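Local coordinates for TetR-family transcriptional regulator (Streptomyces coelicolor, PDB 2G7L), which probably binds DNA through an N-terminal helix-turn-helix domain and regulates transcription as a two-subunit member of the TetR family, at residues A69-L74 with L102-H107; D88-L93 with V216-I221; L110-L115 with T159-A164; R130-L135 with W147-L152. All coordinates share one frame; numbering follows the deposited sequence.

Contact 1 (A69-L74 with L102-H107)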
loop_
_atom_site.group_PDB
_atom_site.type_symbol
_atom_site.label_atom_id
_atom_site.label_comp_id
_atom_site.label_asym_id
_atom_site.label_seq_id
_atom_site.Cartn_x
_atom_site.Cartn_y
_atom_site.Cartn_z
ATOM N N ALA A 69 12.323 -6.175 10.551
ATOM C CA ALA A 69 13.303 -7.236 10.933
ATOM C C ALA A 69 12.672 -8.623 10.960
ATOM O O ALA A 69 13.232 -9.572 10.457
ATOM C CB ALA A 69 13.881 -6.899 12.310
ATOM N N VAL A 70 11.487 -8.754 11.540
ATOM C CA VAL A 70 10.815 -10.048 11.512
ATOM C C VAL A 70 10.427 -10.423 10.092
ATOM O O VAL A 70 10.440 -11.609 9.706
ATOM C CB VAL A 70 9.551 -10.037 12.392
ATOM C CG1 VAL A 70 8.760 -11.303 12.219
ATOM C CG2 VAL A 70 9.958 -9.809 13.917
ATOM N N LEU A 71 9.986 -9.427 9.309
ATOM C CA LEU A 71 9.664 -9.739 7.897
ATOM C C LEU A 71 10.911 -10.140 7.203
ATOM O O LEU A 71 10.902 -11.135 6.449
ATOM C CB LEU A 71 8.980 -8.561 7.157
ATOM C CG LEU A 71 8.624 -8.826 5.690
ATOM C CD1 LEU A 71 7.725 -10.036 5.592
ATOM C CD2 LEU A 71 7.960 -7.556 5.109
ATOM N N ASP A 72 11.994 -9.400 7.421
ATOM C CA ASP A 72 13.258 -9.804 6.796
ATOM C C ASP A 72 13.639 -11.266 7.052
ATOM O O ASP A 72 13.887 -12.039 6.121
ATOM C CB ASP A 72 14.395 -8.867 7.139
ATOM C CG ASP A 72 15.599 -9.068 6.217
ATOM O OD1 ASP A 72 16.241 -10.119 6.349
ATOM O OD2 ASP A 72 15.947 -8.190 5.390
ATOM N N ALA A 73 13.593 -11.673 8.310
ATOM C CA ALA A 73 13.827 -13.052 8.685
ATOM C C ALA A 73 13.002 -14.003 7.812
ATOM O O ALA A 73 13.543 -14.961 7.250
ATOM C CB ALA A 73 13.459 -13.252 10.198
ATOM N N LEU A 74 11.704 -13.727 7.689
ATOM C CA LEU A 74 10.743 -14.633 6.996
ATOM C C LEU A 74 10.980 -14.724 5.476
ATOM O O LEU A 74 10.547 -15.671 4.805
ATOM C CB LEU A 74 9.292 -14.191 7.290
ATOM C CG LEU A 74 8.826 -14.356 8.749
ATOM C CD1 LEU A 74 7.780 -13.355 9.110
ATOM C CD2 LEU A 74 8.257 -15.766 8.996
ATOM N N LEU A 102 3.314 -14.256 -1.402
ATOM C CA LEU A 102 2.786 -15.350 -0.591
ATOM C C LEU A 102 3.298 -15.291 0.852
ATOM O O LEU A 102 2.558 -15.603 1.753
ATOM C CB LEU A 102 3.152 -16.699 -1.228
ATOM C CG LEU A 102 2.290 -17.016 -2.463
ATOM C CD1 LEU A 102 2.971 -18.062 -3.322
ATOM C CD2 LEU A 102 0.849 -17.412 -2.114
ATOM N N VAL A 103 4.530 -14.857 1.084
ATOM C CA VAL A 103 4.887 -14.607 2.497
ATOM C C VAL A 103 4.115 -13.455 3.117
ATOM O O VAL A 103 3.644 -13.570 4.216
ATOM C CB VAL A 103 6.432 -14.705 2.890
ATOM C CG1 VAL A 103 7.377 -14.873 1.717
ATOM C CG2 VAL A 103 6.905 -13.678 3.956
ATOM N N LEU A 104 3.893 -12.390 2.369
ATOM C CA LEU A 104 3.064 -11.277 2.860
ATOM C C LEU A 104 1.619 -11.677 3.128
ATOM O O LEU A 104 1.052 -11.245 4.107
ATOM C CB LEU A 104 3.133 -10.110 1.888
ATOM C CG LEU A 104 4.146 -8.952 2.037
ATOM C CD1 LEU A 104 5.319 -9.247 2.887
ATOM C CD2 LEU A 104 4.584 -8.364 0.748
ATOM N N PHE A 105 1.022 -12.495 2.269
ATOM C CA PHE A 105 -0.376 -12.929 2.456
ATOM C C PHE A 105 -0.510 -13.764 3.729
ATOM O O PHE A 105 -1.545 -13.732 4.367
ATOM C CB PHE A 105 -0.865 -13.778 1.264
ATOM C CG PHE A 105 -1.490 -12.965 0.096
ATOM C CD1 PHE A 105 -0.872 -11.815 -0.402
ATOM C CD2 PHE A 105 -2.677 -13.389 -0.502
ATOM C CE1 PHE A 105 -1.443 -11.055 -1.507
ATOM C CE2 PHE A 105 -3.233 -12.669 -1.607
ATOM C CZ PHE A 105 -2.605 -11.484 -2.092
ATOM N N ALA A 106 0.532 -14.518 4.087
ATOM C CA ALA A 106 0.591 -15.244 5.378
ATOM C C ALA A 106 0.686 -14.283 6.567
ATOM O O ALA A 106 0.214 -14.603 7.645
ATOM C CB ALA A 106 1.753 -16.257 5.385
ATOM N N HIS A 107 1.274 -13.090 6.371
ATOM C CA HIS A 107 1.468 -12.135 7.465
ATOM C C HIS A 107 1.044 -10.674 7.144
ATOM O O HIS A 107 1.905 -9.755 7.081
ATOM C CB HIS A 107 2.921 -12.173 7.932
ATOM C CG HIS A 107 3.397 -13.542 8.294
ATOM N ND1 HIS A 107 3.211 -14.089 9.546
ATOM C CD2 HIS A 107 4.035 -14.485 7.560
ATOM C CE1 HIS A 107 3.716 -15.309 9.572
ATOM N NE2 HIS A 107 4.211 -15.577 8.378
#

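Contact 2 (D88-L93 with V216-I221)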
loop_
_atom_site.group_PDB
_atom_site.type_symbol
_atom_site.label_atom_id
_atom_site.label_comp_id
_atom_site.label_asym_id
_atom_site.label_seq_id
_atom_site.Cartn_x
_atom_site.Cartn_y
_atom_site.Cartn_z
ATOM N N ASP A 88 14.316 -17.610 -18.755
ATOM C CA ASP A 88 14.221 -16.139 -18.966
ATOM C C ASP A 88 13.277 -15.257 -18.107
ATOM O O ASP A 88 12.347 -15.721 -17.427
ATOM C CB ASP A 88 14.438 -15.605 -20.407
ATOM C CG ASP A 88 15.578 -14.489 -20.468
ATOM O OD1 ASP A 88 15.712 -13.828 -21.515
ATOM O OD2 ASP A 88 16.352 -14.265 -19.487
ATOM N N TRP A 89 13.606 -13.970 -18.183
ATOM C CA TRP A 89 13.641 -13.083 -17.043
ATOM C C TRP A 89 12.262 -12.735 -16.492
ATOM O O TRP A 89 12.070 -12.673 -15.276
ATOM C CB TRP A 89 14.449 -11.841 -17.425
ATOM C CG TRP A 89 13.794 -11.027 -18.524
ATOM C CD1 TRP A 89 14.071 -11.071 -19.875
ATOM C CD2 TRP A 89 12.754 -10.053 -18.362
ATOM N NE1 TRP A 89 13.282 -10.162 -20.549
ATOM C CE2 TRP A 89 12.446 -9.548 -19.650
ATOM C CE3 TRP A 89 12.051 -9.553 -17.250
ATOM C CZ2 TRP A 89 11.450 -8.580 -19.857
ATOM C CZ3 TRP A 89 11.067 -8.616 -17.462
ATOM C CH2 TRP A 89 10.779 -8.128 -18.754
ATOM N N ARG A 90 11.292 -12.574 -17.393
ATOM C CA ARG A 90 9.975 -12.040 -17.046
ATOM C C ARG A 90 9.194 -13.055 -16.254
ATOM O O ARG A 90 8.545 -12.725 -15.264
ATOM C CB ARG A 90 9.208 -11.600 -18.319
ATOM C CG ARG A 90 7.880 -10.980 -18.017
ATOM C CD ARG A 90 7.335 -10.217 -19.174
ATOM N NE ARG A 90 5.977 -9.777 -18.901
ATOM C CZ ARG A 90 5.508 -8.576 -19.248
ATOM N NH1 ARG A 90 6.306 -7.717 -19.889
ATOM N NH2 ARG A 90 4.232 -8.238 -18.977
ATOM N N GLU A 91 9.256 -14.297 -16.699
ATOM C CA GLU A 91 8.597 -15.391 -15.983
ATOM C C GLU A 91 9.218 -15.685 -14.580
ATOM O O GLU A 91 8.496 -16.018 -13.605
ATOM C CB GLU A 91 8.660 -16.644 -16.854
ATOM C CG GLU A 91 8.243 -17.948 -16.149
ATOM C CD GLU A 91 8.840 -19.194 -16.835
ATOM O OE1 GLU A 91 10.028 -19.135 -17.273
ATOM O OE2 GLU A 91 8.110 -20.230 -16.930
ATOM N N GLN A 92 10.545 -15.603 -14.500
ATOM C CA GLN A 92 11.262 -15.814 -13.250
ATOM C C GLN A 92 11.054 -14.629 -12.302
ATOM O O GLN A 92 10.862 -14.837 -11.130
ATOM C CB GLN A 92 12.753 -15.928 -13.521
ATOM C CG GLN A 92 13.268 -17.293 -14.077
ATOM C CD GLN A 92 14.731 -17.188 -14.482
ATOM O OE1 GLN A 92 15.636 -17.605 -13.737
ATOM N NE2 GLN A 92 14.977 -16.584 -15.642
ATOM N N LEU A 93 11.113 -13.395 -12.812
ATOM C CA LEU A 93 10.597 -12.191 -12.077
ATOM C C LEU A 93 9.215 -12.436 -11.475
ATOM O O LEU A 93 8.978 -12.255 -10.287
ATOM C CB LEU A 93 10.539 -10.954 -12.990
ATOM C CG LEU A 93 11.071 -9.590 -12.504
ATOM C CD1 LEU A 93 10.287 -8.534 -13.144
ATOM C CD2 LEU A 93 11.149 -9.352 -11.000
ATOM N N VAL A 216 0.802 -5.230 -16.037
ATOM C CA VAL A 216 0.594 -3.791 -16.194
ATOM C C VAL A 216 1.852 -3.054 -15.824
ATOM O O VAL A 216 2.302 -2.104 -16.508
ATOM C CB VAL A 216 -0.614 -3.294 -15.254
ATOM C CG1 VAL A 216 -0.695 -1.832 -15.196
ATOM C CG2 VAL A 216 -1.871 -3.906 -15.681
ATOM N N LEU A 217 2.428 -3.465 -14.684
ATOM C CA LEU A 217 3.578 -2.731 -14.176
ATOM C C LEU A 217 4.786 -2.985 -15.040
ATOM O O LEU A 217 5.521 -2.047 -15.390
ATOM C CB LEU A 217 3.848 -3.164 -12.707
ATOM C CG LEU A 217 2.919 -2.392 -11.738
ATOM C CD1 LEU A 217 2.898 -3.107 -10.455
ATOM C CD2 LEU A 217 3.523 -0.968 -11.532
ATOM N N VAL A 218 5.035 -4.243 -15.368
ATOM C CA VAL A 218 6.258 -4.538 -16.252
ATOM C C VAL A 218 6.195 -3.811 -17.610
ATOM O O VAL A 218 7.123 -3.037 -18.047
ATOM C CB VAL A 218 6.460 -6.090 -16.368
ATOM C CG1 VAL A 218 7.617 -6.398 -17.264
ATOM C CG2 VAL A 218 6.812 -6.636 -14.937
ATOM N N ASN A 219 5.025 -3.928 -18.231
ATOM C CA ASN A 219 4.753 -3.182 -19.489
ATOM C C ASN A 219 4.943 -1.712 -19.300
ATOM O O ASN A 219 5.646 -1.037 -20.054
ATOM C CB ASN A 219 3.349 -3.475 -19.937
ATOM C CG ASN A 219 3.250 -4.829 -20.506
ATOM O OD1 ASN A 219 4.290 -5.416 -20.816
ATOM N ND2 ASN A 219 2.024 -5.386 -20.627
ATOM N N GLY A 220 4.373 -1.157 -18.242
ATOM C CA GLY A 220 4.639 0.288 -18.059
ATOM C C GLY A 220 6.040 0.667 -17.690
ATOM O O GLY A 220 6.554 1.695 -18.105
ATOM N N ILE A 221 6.638 -0.096 -16.777
ATOM C CA ILE A 221 8.020 0.224 -16.355
ATOM C C ILE A 221 8.981 0.231 -17.572
ATOM O O ILE A 221 9.757 1.191 -17.780
ATOM C CB ILE A 221 8.526 -0.758 -15.284
ATOM C CG1 ILE A 221 7.806 -0.515 -13.933
ATOM C CG2 ILE A 221 10.107 -0.678 -15.136
ATOM C CD1 ILE A 221 7.853 -1.749 -13.032
#

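Contact 3 (L110-L115 with T159-A164)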
loop_
_atom_site.group_PDB
_atom_site.type_symbol
_atom_site.label_atom_id
_atom_site.label_comp_id
_atom_site.label_asym_id
_atom_site.label_seq_id
_atom_site.Cartn_x
_atom_site.Cartn_y
_atom_site.Cartn_z
ATOM N N LEU A 110 2.536 -7.671 8.591
ATOM C CA LEU A 110 3.894 -7.340 8.121
ATOM C C LEU A 110 3.919 -6.538 6.822
ATOM O O LEU A 110 4.736 -5.612 6.682
ATOM C CB LEU A 110 4.784 -8.612 8.004
ATOM C CG LEU A 110 5.028 -9.371 9.353
ATOM C CD1 LEU A 110 5.974 -10.561 9.116
ATOM C CD2 LEU A 110 5.551 -8.404 10.447
ATOM N N ALA A 111 3.058 -6.898 5.865
ATOM C CA ALA A 111 2.814 -6.029 4.646
ATOM C C ALA A 111 2.414 -4.615 5.087
ATOM O O ALA A 111 3.035 -3.640 4.628
ATOM C CB ALA A 111 1.736 -6.614 3.699
ATOM N N ARG A 112 1.453 -4.499 6.039
ATOM C CA ARG A 112 1.020 -3.163 6.492
ATOM C C ARG A 112 2.158 -2.368 7.064
ATOM O O ARG A 112 2.326 -1.161 6.772
ATOM C CB ARG A 112 -0.120 -3.233 7.503
ATOM C CG ARG A 112 -1.436 -3.639 6.890
ATOM C CD ARG A 112 -2.485 -4.008 7.947
ATOM N NE ARG A 112 -3.394 -4.948 7.304
ATOM C CZ ARG A 112 -4.465 -5.491 7.862
ATOM N NH1 ARG A 112 -4.835 -5.155 9.087
ATOM N NH2 ARG A 112 -5.213 -6.327 7.176
ATOM N N SER A 113 2.987 -3.021 7.871
ATOM C CA SER A 113 4.106 -2.309 8.479
ATOM C C SER A 113 5.214 -2.048 7.492
ATOM O O SER A 113 5.917 -1.035 7.596
ATOM C CB SER A 113 4.644 -3.118 9.665
ATOM O OG SER A 113 3.646 -3.216 10.661
ATOM N N ALA A 114 5.387 -2.956 6.533
ATOM C CA ALA A 114 6.420 -2.763 5.455
ATOM C C ALA A 114 6.190 -1.460 4.612
ATOM O O ALA A 114 7.137 -0.780 4.167
ATOM C CB ALA A 114 6.509 -4.026 4.554
ATOM N N LEU A 115 4.942 -1.017 4.534
ATOM C CA LEU A 115 4.707 0.325 3.936
ATOM C C LEU A 115 5.165 1.450 4.814
ATOM O O LEU A 115 5.569 2.476 4.322
ATOM C CB LEU A 115 3.243 0.529 3.490
ATOM C CG LEU A 115 2.747 -0.518 2.495
ATOM C CD1 LEU A 115 1.249 -0.733 2.564
ATOM C CD2 LEU A 115 3.214 -0.308 1.050
ATOM N N THR A 159 -1.044 -4.817 -1.956
ATOM C CA THR A 159 -2.117 -5.823 -2.160
ATOM C C THR A 159 -2.238 -6.838 -1.012
ATOM O O THR A 159 -3.340 -7.308 -0.671
ATOM C CB THR A 159 -1.975 -6.590 -3.513
ATOM O OG1 THR A 159 -2.030 -5.666 -4.617
ATOM C CG2 THR A 159 -3.135 -7.603 -3.712
ATOM N N ALA A 160 -1.095 -7.246 -0.466
ATOM C CA ALA A 160 -1.095 -8.126 0.728
ATOM C C ALA A 160 -1.622 -7.393 1.983
ATOM O O ALA A 160 -2.296 -7.995 2.821
ATOM C CB ALA A 160 0.319 -8.702 0.965
ATOM N N ALA A 161 -1.327 -6.083 2.085
ATOM C CA ALA A 161 -1.887 -5.218 3.144
ATOM C C ALA A 161 -3.405 -5.254 3.306
ATOM O O ALA A 161 -3.924 -5.138 4.436
ATOM C CB ALA A 161 -1.378 -3.753 3.006
ATOM N N GLU A 162 -4.096 -5.371 2.169
ATOM C CA GLU A 162 -5.559 -5.430 2.060
ATOM C C GLU A 162 -6.135 -6.779 2.446
ATOM O O GLU A 162 -7.345 -6.912 2.499
ATOM C CB GLU A 162 -5.998 -5.121 0.616
ATOM C CG GLU A 162 -5.608 -3.693 0.026
ATOM C CD GLU A 162 -6.149 -3.471 -1.428
ATOM O OE1 GLU A 162 -6.653 -2.350 -1.706
ATOM O OE2 GLU A 162 -6.072 -4.397 -2.296
ATOM N N GLN A 163 -5.281 -7.795 2.665
ATOM C CA GLN A 163 -5.740 -9.132 3.094
ATOM C C GLN A 163 -6.077 -9.151 4.591
ATOM O O GLN A 163 -5.432 -8.454 5.394
ATOM C CB GLN A 163 -4.719 -10.231 2.752
ATOM C CG GLN A 163 -4.322 -10.352 1.251
ATOM C CD GLN A 163 -5.512 -10.208 0.287
ATOM O OE1 GLN A 163 -6.497 -10.935 0.399
ATOM N NE2 GLN A 163 -5.423 -9.242 -0.653
ATOM N N ALA A 164 -7.104 -9.933 4.952
ATOM C CA ALA A 164 -7.583 -10.032 6.347
ATOM C C ALA A 164 -6.462 -10.511 7.298
ATOM O O ALA A 164 -5.900 -11.589 7.087
ATOM C CB ALA A 164 -8.798 -10.979 6.437
#

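Contact 4 (R130-L135 with W147-L152)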
loop_
_atom_site.group_PDB
_atom_site.type_symbol
_atom_site.label_atom_id
_atom_site.label_comp_id
_atom_site.label_asym_id
_atom_site.label_seq_id
_atom_site.Cartn_x
_atom_site.Cartn_y
_atom_site.Cartn_z
ATOM N N ARG A 130 18.140 -9.552 -6.676
ATOM C CA ARG A 130 17.614 -10.481 -7.607
ATOM C C ARG A 130 16.488 -9.899 -8.502
ATOM O O ARG A 130 16.356 -10.256 -9.668
ATOM C CB ARG A 130 17.025 -11.629 -6.796
ATOM C CG ARG A 130 16.382 -12.761 -7.649
ATOM C CD ARG A 130 17.456 -13.412 -8.615
ATOM N NE ARG A 130 16.882 -14.581 -9.288
ATOM C CZ ARG A 130 17.337 -15.086 -10.439
ATOM N NH1 ARG A 130 18.374 -14.510 -11.083
ATOM N NH2 ARG A 130 16.710 -16.136 -10.951
ATOM N N VAL A 131 15.626 -9.057 -7.942
ATOM C CA VAL A 131 14.500 -8.519 -8.709
ATOM C C VAL A 131 15.117 -7.602 -9.683
ATOM O O VAL A 131 14.721 -7.572 -10.830
ATOM C CB VAL A 131 13.529 -7.761 -7.793
ATOM C CG1 VAL A 131 12.565 -6.895 -8.645
ATOM C CG2 VAL A 131 12.753 -8.730 -7.050
ATOM N N LEU A 132 16.144 -6.875 -9.233
ATOM C CA LEU A 132 16.804 -5.918 -10.080
ATOM C C LEU A 132 17.533 -6.603 -11.277
ATOM O O LEU A 132 17.482 -6.120 -12.438
ATOM C CB LEU A 132 17.832 -5.167 -9.261
ATOM C CG LEU A 132 17.526 -3.932 -8.452
ATOM C CD1 LEU A 132 18.729 -3.562 -7.542
ATOM C CD2 LEU A 132 17.272 -2.787 -9.356
ATOM N N GLU A 133 18.195 -7.720 -10.963
ATOM C CA GLU A 133 18.936 -8.529 -11.936
ATOM C C GLU A 133 18.026 -8.977 -13.074
ATOM O O GLU A 133 18.351 -8.842 -14.243
ATOM C CB GLU A 133 19.426 -9.794 -11.199
ATOM C CG GLU A 133 20.612 -10.514 -11.816
ATOM C CD GLU A 133 20.797 -11.920 -11.202
ATOM O OE1 GLU A 133 21.008 -12.863 -12.004
ATOM O OE2 GLU A 133 20.669 -12.108 -9.948
ATOM N N LEU A 134 16.924 -9.598 -12.689
ATOM C CA LEU A 134 15.919 -10.090 -13.621
ATOM C C LEU A 134 15.288 -8.938 -14.423
ATOM O O LEU A 134 15.233 -8.953 -15.659
ATOM C CB LEU A 134 14.851 -10.846 -12.843
ATOM C CG LEU A 134 15.276 -12.196 -12.277
ATOM C CD1 LEU A 134 14.148 -12.877 -11.532
ATOM C CD2 LEU A 134 15.723 -13.179 -13.400
ATOM N N LEU A 135 14.804 -7.924 -13.723
ATOM C CA LEU A 135 14.161 -6.837 -14.442
ATOM C C LEU A 135 15.088 -6.210 -15.462
ATOM O O LEU A 135 14.669 -5.761 -16.528
ATOM C CB LEU A 135 13.585 -5.765 -13.467
ATOM C CG LEU A 135 12.690 -4.697 -14.138
ATOM C CD1 LEU A 135 11.476 -5.296 -14.988
ATOM C CD2 LEU A 135 12.243 -3.639 -13.141
ATOM N N TRP A 147 13.675 2.460 -10.385
ATOM C CA TRP A 147 12.363 2.880 -9.890
ATOM C C TRP A 147 11.322 1.783 -10.053
ATOM O O TRP A 147 10.387 1.656 -9.241
ATOM C CB TRP A 147 11.950 4.194 -10.544
ATOM C CG TRP A 147 12.778 5.382 -10.107
ATOM C CD1 TRP A 147 13.986 5.354 -9.521
ATOM C CD2 TRP A 147 12.429 6.776 -10.247
ATOM N NE1 TRP A 147 14.466 6.675 -9.309
ATOM C CE2 TRP A 147 13.508 7.543 -9.758
ATOM C CE3 TRP A 147 11.291 7.442 -10.717
ATOM C CZ2 TRP A 147 13.483 8.960 -9.723
ATOM C CZ3 TRP A 147 11.280 8.818 -10.706
ATOM C CH2 TRP A 147 12.361 9.563 -10.219
ATOM N N GLY A 148 11.512 0.901 -11.032
ATOM C CA GLY A 148 10.568 -0.157 -11.251
ATOM C C GLY A 148 10.500 -1.217 -10.178
ATOM O O GLY A 148 9.439 -1.714 -9.819
ATOM N N VAL A 149 11.630 -1.666 -9.680
ATOM C CA VAL A 149 11.578 -2.739 -8.674
ATOM C C VAL A 149 10.924 -2.214 -7.358
ATOM O O VAL A 149 10.260 -2.966 -6.737
ATOM C CB VAL A 149 13.025 -3.333 -8.355
ATOM C CG1 VAL A 149 13.614 -4.078 -9.632
ATOM C CG2 VAL A 149 13.930 -2.221 -8.001
ATOM N N ASP A 150 11.185 -0.971 -6.943
ATOM C CA ASP A 150 10.416 -0.303 -5.874
ATOM C C ASP A 150 8.895 -0.403 -6.094
ATOM O O ASP A 150 8.128 -0.850 -5.211
ATOM C CB ASP A 150 10.848 1.166 -5.834
ATOM C CG ASP A 150 12.023 1.412 -4.858
ATOM O OD1 ASP A 150 12.873 0.485 -4.681
ATOM O OD2 ASP A 150 12.088 2.531 -4.249
ATOM N N LYS A 151 8.445 -0.089 -7.316
ATOM C CA LYS A 151 7.026 -0.173 -7.677
ATOM C C LYS A 151 6.497 -1.565 -7.682
ATOM O O LYS A 151 5.397 -1.787 -7.205
ATOM C CB LYS A 151 6.759 0.482 -9.062
ATOM C CG LYS A 151 6.612 1.999 -8.901
ATOM C CD LYS A 151 7.798 2.847 -9.372
ATOM C CE LYS A 151 8.114 4.187 -8.463
ATOM N NZ LYS A 151 9.472 3.917 -7.743
ATOM N N LEU A 152 7.242 -2.529 -8.248
ATOM C CA LEU A 152 6.813 -3.964 -8.166
ATOM C C LEU A 152 6.726 -4.489 -6.716
ATOM O O LEU A 152 5.844 -5.271 -6.347
ATOM C CB LEU A 152 7.780 -4.825 -8.969
ATOM C CG LEU A 152 7.758 -4.759 -10.490
ATOM C CD1 LEU A 152 9.074 -5.280 -11.036
ATOM C CD2 LEU A 152 6.440 -5.473 -11.053
#

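Contact 1 (A69-L74 with L102-H107)
Here the C-terminal turn and a half of helix 63-74 meets the C-terminal end of helix 89-106, in the all-helical fold of a TetR-family regulator, where the helix following the probable DNA-binding helix-turn-helix packs on the C-terminal domain. The short axes run at 131° to each other and come no closer than 11.1 Å, so side chains alone bridge the gap, and no hydrogen bond crosses it.

The apolar part centres on Leu71. Its CG stands anti to the backbone N (chi1 180°), which swings the branched end across to the other helix. There CD1 lies 3.7 Å from Leu104 CD1, the two side chains crossing at about a right angle, and Leu71 CD2 rests on that same Leu104 methyl. Val103 CG2 lies between Leu71 and Leu74, 4.1 Å from both Leu71 CD1 and Leu74 CB. Behind this layer, Leu110 and Ala114 of helix 108-116 close over Leu71, while Thr157 of helix 142-161 backs Leu104.

The aromatic part is a CH-pi contact. His107 is the first residue past helix 89-106 and sits at the N-cap position of the next helix; its side chain also touches Met32 of helix 21-35. Leu74 and His107 meet tip to tip, and Leu74 CD1 stands over one ring face, 4.3 Å from the His107 ring centroid and only 12° off the ring normal.

Contact 2 (D88-L93 with V216-I221)
The Arg90 guanidinium has Val218 CG1 over one face, displaced toward its rim, and the Asn219 amide at its edge, while the Trp89 indole carries Arg90 CB over one face and meets Val218 CG1 with its own edge, at CH2, 3.9 Å away. These groups join the first turn of helix 89-106 to helix 206-223 in the TetR-type helical C-terminal domain, with the short axes at 136° to each other.

Arg90 gets across because CG is anti to the backbone N (chi1 -177°) and the chain runs extended to NE. Its NH1 donates to Asn219 OD1 at 3.2 Å, within the guanidinium plane but above the carbonyl plane of the amide; a weak second bond comes from NH2, whose stronger partner is Asp215, a salt bridge to the residue just before 216-221. An alanine in place of Arg90 would probably loosen this end of the helix pair, since both bonds to Asn219 and the ion pair with Asp215 would go and Val218 would lose its flat cover.

Asn219 also faces the dimer partner, its ND2 bonding Thr224 OG1 of the second subunit. Deeper in, Leu93 CD1 reaches Val218 CG2 at 4.3 Å.

Contact 3 (L110-L115 with T159-A164)
Helix 108-116 comes closest to the C-terminal end of helix 142-161 at Arg112 and Ala161, whose CA atoms are 4.9 Å apart. Small residues make this possible. On the tight, buried side Ala111 CB sits 3.7 Å from Ala160 CB and 3.5 Å from the backbone N of Ala161, so methyl and main chain touch directly. Leu115, one turn on, brings CD1 to 4.0 Å from Ala161 CB, while Leu104 of helix 89-106 also touches Ala111.

The other side, where Arg112 is partly exposed and Ala164 exposed, rests on polar bonds; Arg112 also packs on Val116 of the second subunit. The Arg112 chain runs extended from CG to NE, its CG lying against Ala161 CB. NE donates to Ala161 O at 2.9 Å, meeting a lone pair in the carbonyl plane, although the oxygen lies 24° out of the guanidinium plane. NH2 adds two weak bonds, one to the same oxygen and one to Gln163 O at 2.8 Å with a bent N-H...O angle of 121°. The guanidinium thus bonds to two carbonyl oxygens, firmly only through NE. A leucine in place of Arg112 would probably leave this region less firmly held, as every side-chain hydrogen bond across the contact would disappear. Gln163 turns back on its own segment, NE2 donating a hydrogen bond to Thr159 O.

Leu115 and Ala161 both pack on Leu115 of the second subunit, so this close alanine-rich helix pairing forms part of the dimer interface of a TetR-type C-terminal domain.

Contact 4 (R130-L135 with W147-L152)
Val149 has CG1 anti to its carbonyl carbon (chi1 -66°) and CG2 wedged between N and C, so both methyls face helix 122-136. In reply, Leu135 turns CG anti to its backbone N (chi1 -171°), extending CD2 toward Val149, whereas Leu132 keeps CG beside its own N. Helices 122-136 and 142-161 follow each other in the chain of the all-helical TetR-type C-terminal domain; the axes of the two short segments lie at 120° and approach to 9.7 Å.

Val149 carries most of this wholly apolar contact. Its CG2 lies 3.7 Å from Leu132 CD2, with the two side chains at about a right angle. CG1 points instead between Val131 and Leu135, coming within 3.8 Å of Leu135 CD2; Val131 and Val149 run alongside each other in opposing senses. Gly148 lets Leu135 CD2 lie against bare backbone, 4.2 Å from Gly148 C, where a side chain pointing the same way would be tight.

Further partners extend the packing: Leu93 of helix 89-106 touches Val131, and Leu201 of the second subunit packs on Val149. One turn beyond Val149, Leu152 CD1 closes the row at 4.1 Å from Leu135 CD2.

Two touching pairs make up the set. Contacts 1 and 3, with centres 10 Å apart, merge where Leu104 CB meets Ala160 CB at 3.3 Å and Leu74 packs on Leu110, carrying the junction with the probable DNA-binding part into the body of the C-terminal domain. Contacts 2 and 4, centres 9 Å apart, join through Leu93 and Leu134 at the far end. Helix 89-106 spans both pairs, serving contacts 1 and 2 with centres 23 Å apart; helix 142-161 likewise serves contacts 3 and 4, about 19 Å apart between centres. Contacts 2, 3 and 4 all touch the second subunit, whereas no other chain touches the segments of contact 1.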